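Long-range contacts in type 2A phosphatase-associated protein 42 (PDB 2V0P), which inhibits the PP2A-like phosphatase SIT4, associates with PP2A catalytic subunits and takes part in TOR signalling in response to the nitrogen source: residues Lys106-Phe111 with Asn217-Asn222; Phe111-Thr116 with Lys136-Pro141. All coordinates share one frame; numbering follows the deposited sequence.

Contact 1. Residues Lys106-Phe111 with Asn217-Asn222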
loop_
_atom_site.group_PDB
_atom_site.type_symbol
_atom_site.label_atom_id
_atom_site.label_comp_id
_atom_site.label_asym_id
_atom_site.label_seq_id
_atom_site.Cartn_x
_atom_site.Cartn_y
_atom_site.Cartn_z
ATOM N N LYS A 106 -4.637 8.847 16.072
ATOM C CA LYS A 106 -5.452 9.964 16.609
ATOM C C LYS A 106 -6.309 10.663 15.543
ATOM O O LYS A 106 -7.448 10.957 15.812
ATOM C CB LYS A 106 -4.549 10.969 17.312
ATOM C CG LYS A 106 -3.913 10.455 18.569
ATOM C CD LYS A 106 -4.939 9.918 19.567
ATOM C CE LYS A 106 -4.416 10.060 20.992
ATOM N NZ LYS A 106 -5.045 9.070 21.918
ATOM N N SER A 107 -5.763 10.923 14.359
ATOM C CA SER A 107 -6.523 11.404 13.228
ATOM C C SER A 107 -7.753 10.512 12.926
ATOM O O SER A 107 -8.872 11.003 12.920
ATOM C CB SER A 107 -5.633 11.522 11.993
ATOM O OG SER A 107 -6.417 11.789 10.854
ATOM N N VAL A 108 -7.516 9.202 12.697
ATOM C CA VAL A 108 -8.558 8.230 12.517
ATOM C C VAL A 108 -9.583 8.200 13.665
ATOM O O VAL A 108 -10.782 8.184 13.386
ATOM C CB VAL A 108 -8.013 6.835 12.146
ATOM C CG1 VAL A 108 -9.115 5.807 12.119
ATOM C CG2 VAL A 108 -7.233 6.907 10.780
ATOM N N GLU A 109 -9.134 8.253 14.935
ATOM C CA GLU A 109 -10.057 8.316 16.035
ATOM C C GLU A 109 -10.985 9.551 15.886
ATOM O O GLU A 109 -12.177 9.383 16.047
ATOM C CB GLU A 109 -9.358 8.333 17.377
ATOM C CG GLU A 109 -10.227 8.057 18.543
ATOM C CD GLU A 109 -9.422 7.726 19.791
ATOM O OE1 GLU A 109 -8.273 7.223 19.653
ATOM O OE2 GLU A 109 -9.943 7.952 20.916
ATOM N N SER A 110 -10.424 10.721 15.620
ATOM C CA SER A 110 -11.212 11.925 15.445
ATOM C C SER A 110 -12.216 11.744 14.304
ATOM O O SER A 110 -13.375 12.111 14.430
ATOM C CB SER A 110 -10.378 13.167 15.189
ATOM O OG SER A 110 -9.767 13.600 16.346
ATOM N N PHE A 111 -11.744 11.211 13.196
ATOM C CA PHE A 111 -12.620 10.947 12.040
ATOM C C PHE A 111 -13.772 10.050 12.447
ATOM O O PHE A 111 -14.883 10.292 12.046
ATOM C CB PHE A 111 -11.807 10.362 10.855
ATOM C CG PHE A 111 -11.076 11.390 10.046
ATOM C CD1 PHE A 111 -11.754 12.462 9.478
ATOM C CD2 PHE A 111 -9.713 11.242 9.772
ATOM C CE1 PHE A 111 -11.107 13.418 8.738
ATOM C CE2 PHE A 111 -9.050 12.193 9.038
ATOM C CZ PHE A 111 -9.757 13.317 8.500
ATOM N N ASN A 217 -12.342 8.503 2.677
ATOM C CA ASN A 217 -11.072 8.603 1.982
ATOM C C ASN A 217 -9.900 8.874 2.889
ATOM O O ASN A 217 -8.821 8.375 2.683
ATOM C CB ASN A 217 -11.094 9.656 0.907
ATOM C CG ASN A 217 -11.910 9.214 -0.315
ATOM O OD1 ASN A 217 -11.973 8.038 -0.644
ATOM N ND2 ASN A 217 -12.512 10.156 -0.969
ATOM N N ASN A 218 -10.127 9.709 3.887
ATOM C CA ASN A 218 -9.079 10.015 4.788
ATOM C C ASN A 218 -8.820 8.871 5.728
ATOM O O ASN A 218 -7.651 8.630 6.092
ATOM C CB ASN A 218 -9.402 11.325 5.545
ATOM C CG ASN A 218 -9.673 12.459 4.637
ATOM O OD1 ASN A 218 -9.131 12.559 3.608
ATOM N ND2 ASN A 218 -10.623 13.312 5.017
ATOM N N ILE A 219 -9.880 8.185 6.170
ATOM C CA ILE A 219 -9.699 7.095 7.063
ATOM C C ILE A 219 -8.874 5.997 6.251
ATOM O O ILE A 219 -8.014 5.440 6.784
ATOM C CB ILE A 219 -10.967 6.501 7.599
ATOM C CG1 ILE A 219 -11.559 7.439 8.716
ATOM C CG2 ILE A 219 -10.710 5.141 8.261
ATOM C CD1 ILE A 219 -12.923 7.106 9.126
ATOM N N GLU A 220 -9.210 5.768 5.021
ATOM C CA GLU A 220 -8.498 4.703 4.187
ATOM C C GLU A 220 -7.009 5.046 4.042
ATOM O O GLU A 220 -6.103 4.182 4.299
ATOM C CB GLU A 220 -9.173 4.562 2.814
ATOM C CG GLU A 220 -8.812 3.267 2.089
ATOM C CD GLU A 220 -9.033 3.319 0.593
ATOM O OE1 GLU A 220 -9.334 4.391 0.022
ATOM O OE2 GLU A 220 -8.879 2.272 -0.025
ATOM N N GLN A 221 -6.745 6.290 3.678
ATOM C CA GLN A 221 -5.415 6.763 3.421
ATOM C C GLN A 221 -4.623 6.667 4.708
ATOM O O GLN A 221 -3.556 6.167 4.676
ATOM C CB GLN A 221 -5.418 8.175 2.907
ATOM C CG GLN A 221 -4.117 8.891 3.053
ATOM C CD GLN A 221 -3.027 8.333 2.122
ATOM O OE1 GLN A 221 -3.305 7.915 1.002
ATOM N NE2 GLN A 221 -1.794 8.345 2.588
ATOM N N ASN A 222 -5.196 7.068 5.841
ATOM C CA ASN A 222 -4.437 7.010 7.080
ATOM C C ASN A 222 -4.174 5.580 7.604
ATOM O O ASN A 222 -3.160 5.306 8.190
ATOM C CB ASN A 222 -5.092 7.930 8.149
ATOM C CG ASN A 222 -5.028 9.406 7.789
ATOM O OD1 ASN A 222 -4.445 9.802 6.803
ATOM N ND2 ASN A 222 -5.677 10.215 8.570
#

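Contact 2. Residues Phe111-Thr116 with Lys136-Pro141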
loop_
_atom_site.group_PDB
_atom_site.type_symbol
_atom_site.label_atom_id
_atom_site.label_comp_id
_atom_site.label_asym_id
_atom_site.label_seq_id
_atom_site.Cartn_x
_atom_site.Cartn_y
_atom_site.Cartn_z
ATOM N N PHE A 111 -11.744 11.211 13.196
ATOM C CA PHE A 111 -12.620 10.947 12.040
ATOM C C PHE A 111 -13.772 10.050 12.447
ATOM O O PHE A 111 -14.883 10.292 12.046
ATOM C CB PHE A 111 -11.807 10.362 10.855
ATOM C CG PHE A 111 -11.076 11.390 10.046
ATOM C CD1 PHE A 111 -11.754 12.462 9.478
ATOM C CD2 PHE A 111 -9.713 11.242 9.772
ATOM C CE1 PHE A 111 -11.107 13.418 8.738
ATOM C CE2 PHE A 111 -9.050 12.193 9.038
ATOM C CZ PHE A 111 -9.757 13.317 8.500
ATOM N N ILE A 112 -13.510 9.030 13.258
ATOM C CA ILE A 112 -14.555 8.117 13.704
ATOM C C ILE A 112 -15.570 8.743 14.720
ATOM O O ILE A 112 -16.778 8.548 14.630
ATOM C CB ILE A 112 -13.957 6.749 14.130
ATOM C CG1 ILE A 112 -13.242 6.114 12.894
ATOM C CG2 ILE A 112 -15.018 5.840 14.667
ATOM C CD1 ILE A 112 -12.630 4.765 13.154
ATOM N N ASN A 113 -15.034 9.522 15.648
ATOM C CA ASN A 113 -15.820 10.422 16.494
ATOM C C ASN A 113 -16.819 11.249 15.669
ATOM O O ASN A 113 -17.965 11.218 15.958
ATOM C CB ASN A 113 -14.859 11.333 17.281
ATOM C CG ASN A 113 -14.134 10.603 18.364
ATOM O OD1 ASN A 113 -14.446 9.479 18.640
ATOM N ND2 ASN A 113 -13.167 11.267 19.025
ATOM N N PHE A 114 -16.356 11.908 14.607
ATOM C CA PHE A 114 -17.155 12.705 13.727
ATOM C C PHE A 114 -18.335 11.873 13.126
ATOM O O PHE A 114 -19.406 12.289 13.220
ATOM C CB PHE A 114 -16.300 13.333 12.659
ATOM C CG PHE A 114 -17.063 14.043 11.562
ATOM C CD1 PHE A 114 -17.934 15.125 11.849
ATOM C CD2 PHE A 114 -16.885 13.675 10.240
ATOM C CE1 PHE A 114 -18.631 15.765 10.849
ATOM C CE2 PHE A 114 -17.584 14.380 9.187
ATOM C CZ PHE A 114 -18.479 15.420 9.521
ATOM N N LEU A 115 -18.079 10.697 12.551
ATOM C CA LEU A 115 -19.111 9.874 11.953
ATOM C C LEU A 115 -20.059 9.357 13.000
ATOM O O LEU A 115 -21.261 9.283 12.786
ATOM C CB LEU A 115 -18.496 8.682 11.126
ATOM C CG LEU A 115 -17.520 9.075 10.028
ATOM C CD1 LEU A 115 -16.912 7.814 9.327
ATOM C CD2 LEU A 115 -18.030 10.029 8.974
ATOM N N THR A 116 -19.533 8.978 14.137
ATOM C CA THR A 116 -20.339 8.476 15.148
ATOM C C THR A 116 -21.352 9.596 15.604
ATOM O O THR A 116 -22.529 9.325 15.830
ATOM C CB THR A 116 -19.499 8.040 16.255
ATOM O OG1 THR A 116 -18.764 6.876 15.824
ATOM C CG2 THR A 116 -20.325 7.719 17.484
ATOM N N LYS A 136 -15.452 -3.874 13.784
ATOM C CA LYS A 136 -15.761 -4.720 14.932
ATOM C C LYS A 136 -15.331 -3.992 16.204
ATOM O O LYS A 136 -16.035 -4.028 17.203
ATOM C CB LYS A 136 -15.110 -6.104 14.808
ATOM C CG LYS A 136 -15.781 -6.989 13.744
ATOM C CD LYS A 136 -15.285 -8.450 13.710
ATOM C CE LYS A 136 -13.902 -8.611 13.035
ATOM N NZ LYS A 136 -13.719 -7.768 11.795
ATOM N N ASP A 137 -14.186 -3.316 16.130
ATOM C CA ASP A 137 -13.660 -2.487 17.208
ATOM C C ASP A 137 -13.513 -1.056 16.722
ATOM O O ASP A 137 -12.557 -0.704 16.014
ATOM C CB ASP A 137 -12.307 -3.015 17.709
ATOM C CG ASP A 137 -11.821 -2.309 18.987
ATOM O OD1 ASP A 137 -12.371 -1.241 19.356
ATOM O OD2 ASP A 137 -10.876 -2.836 19.626
ATOM N N ARG A 138 -14.478 -0.228 17.120
ATOM C CA ARG A 138 -14.504 1.170 16.733
ATOM C C ARG A 138 -13.165 1.850 16.984
ATOM O O ARG A 138 -12.782 2.709 16.236
ATOM C CB ARG A 138 -15.662 1.875 17.464
ATOM C CG ARG A 138 -15.769 3.360 17.283
ATOM C CD ARG A 138 -15.354 4.069 18.541
ATOM N NE ARG A 138 -16.182 5.243 18.799
ATOM C CZ ARG A 138 -15.774 6.496 18.652
ATOM N NH1 ARG A 138 -14.524 6.767 18.244
ATOM N NH2 ARG A 138 -16.617 7.478 18.914
ATOM N N TYR A 139 -12.447 1.439 18.016
ATOM C CA TYR A 139 -11.183 2.079 18.370
ATOM C C TYR A 139 -9.975 1.400 17.758
ATOM O O TYR A 139 -8.878 1.954 17.794
ATOM C CB TYR A 139 -11.035 2.181 19.893
ATOM C CG TYR A 139 -12.013 3.165 20.492
ATOM C CD1 TYR A 139 -11.787 4.543 20.398
ATOM C CD2 TYR A 139 -13.178 2.725 21.120
ATOM C CE1 TYR A 139 -12.689 5.458 20.929
ATOM C CE2 TYR A 139 -14.089 3.633 21.660
ATOM C CZ TYR A 139 -13.837 4.995 21.559
ATOM O OH TYR A 139 -14.733 5.900 22.083
ATOM N N ASN A 140 -10.179 0.209 17.189
ATOM C CA ASN A 140 -9.156 -0.457 16.365
ATOM C C ASN A 140 -9.679 -0.766 14.945
ATOM O O ASN A 140 -9.819 -1.921 14.580
ATOM C CB ASN A 140 -8.643 -1.726 17.068
ATOM C CG ASN A 140 -7.392 -2.320 16.403
ATOM O OD1 ASN A 140 -6.710 -1.658 15.604
ATOM N ND2 ASN A 140 -7.088 -3.578 16.736
ATOM N N PRO A 141 -9.928 0.264 14.132
ATOM C CA PRO A 141 -10.598 0.031 12.853
ATOM C C PRO A 141 -9.597 -0.536 11.845
ATOM O O PRO A 141 -8.425 -0.148 11.850
ATOM C CB PRO A 141 -10.996 1.419 12.409
ATOM C CG PRO A 141 -9.988 2.315 13.051
ATOM C CD PRO A 141 -9.529 1.670 14.298
#

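Contact 1. Residues Lys106-Phe111 with Asn217-Asn222
Helical segments Lys-106–Phe-111 and Asn-217–Asn-222 run nearly antiparallel, their N-to-C directions 156° apart and their axes 9.7 Å apart at closest approach. The backbones come nearest at Val-108 and Ile-219, whose CA atoms are 5.7 Å apart. Phe-111, with CG set beside its own backbone N (chi1 -81°), sends its ring across the side chain of Asn-218, and CZ meets Asn-218 CB at 3.6 Å. Asn-222 ND2 reaches the ring edge at CE2, while Phe-111 CB lies alongside Ile-219 CG1, 3.6 Å away. The side chains of Val-108 and Asn-222 pass each other in opposite directions, Val-108 CG2 3.5 Å from Asn-222 CB. Ser-107 OG sits 2.9 Å from Asn-222 ND2, but the angle is too poor for a hydrogen bond; the hydroxyl is bonded instead to Gly-80 O, and Asn-218 ND2 to Asp-214. An alanine in place of Phe-111 would remove the ring and probably loosen the packing against Asn-218 and beside Asn-222. Within this TPR-like N-terminal domain of the protein, the pairing joins helix 93-120 to helix 199-231; Tyr-77 and Leu-81 of helix 75-83 also touch the Phe-111 side chain, and Leu-104 and Ser-84 adjoin Asn-222.

Contact 2. Residues Phe111-Thr116 with Lys136-Pro141
A turn in the loop between helices 126-133 and 143-146 docks on helix 93-120 mainly through one arginine, with Pro-141 contributing, a small case of a guanidinium that combines a two-nitrogen grip on one amide oxygen with apolar packing. Asp-137 to Asn-140 form a type I beta turn, and Asp-137 OD1 accepts from the backbone N of Tyr-139 at 3.0 Å, an Asx turn that ties down its first half. From this turn Arg-138 starts with CG anti to its backbone N, then bends at chi2 (-107°) and chi3, so that its guanidinium comes end-on to Asn-113. Both terminal nitrogens grip the same oxygen: NH1 gives a hydrogen bond of 2.7 Å to Asn-113 OD1, and NH2 one of 3.0 Å to that atom. The acceptor lies close to the guanidinium plane and both donors lie in the amide's carbonyl plane, although the two groups are turned 65° against each other. Ile-112 CG2 lies over one guanidinium face and also packs on the aliphatic stem, 3.7 Å from Arg-138 CG. Tyr-139 OH stands over the opposite face, 3.6 Å above the guanidinium plane and over its centre, and the tyrosine ring takes Arg-138 CD against one face. The other branch of Ile-112 reaches Pro-141, CD1 to CG at 3.6 Å. Thr-116 OG1 donates to Ile-112 O, a carbonyl that also accepts from Thr-116 N. In this contact near the surface, Leu-132 of helix 126-133 also packs against Ile-112 and Thr-116, and Phe-135 touches both Ile-112 and Pro-141.

In the fold
Helix 93-120 serves both contacts, with Phe-111 common to the two segments taken from it: its ring works in contact 1, whereas the next residue, Ile-112, faces the loop of contact 2. Their centres are about 9 Å apart, and contact 2 is nested within the chain loop that contact 1 closes. Side chains bridge them directly: Val-108 CG1 meets Pro-141 CG at 3.7 Å, and Ile-219 CD1 reaches Ile-112 CG1 at 3.9 Å. Contact 1 is buried near the chain centre; contact 2 lies nearer the surface. A bound zinc ion is about 6 Å from the side chain of Val-108, and one is about 7 Å from that of Pro-141.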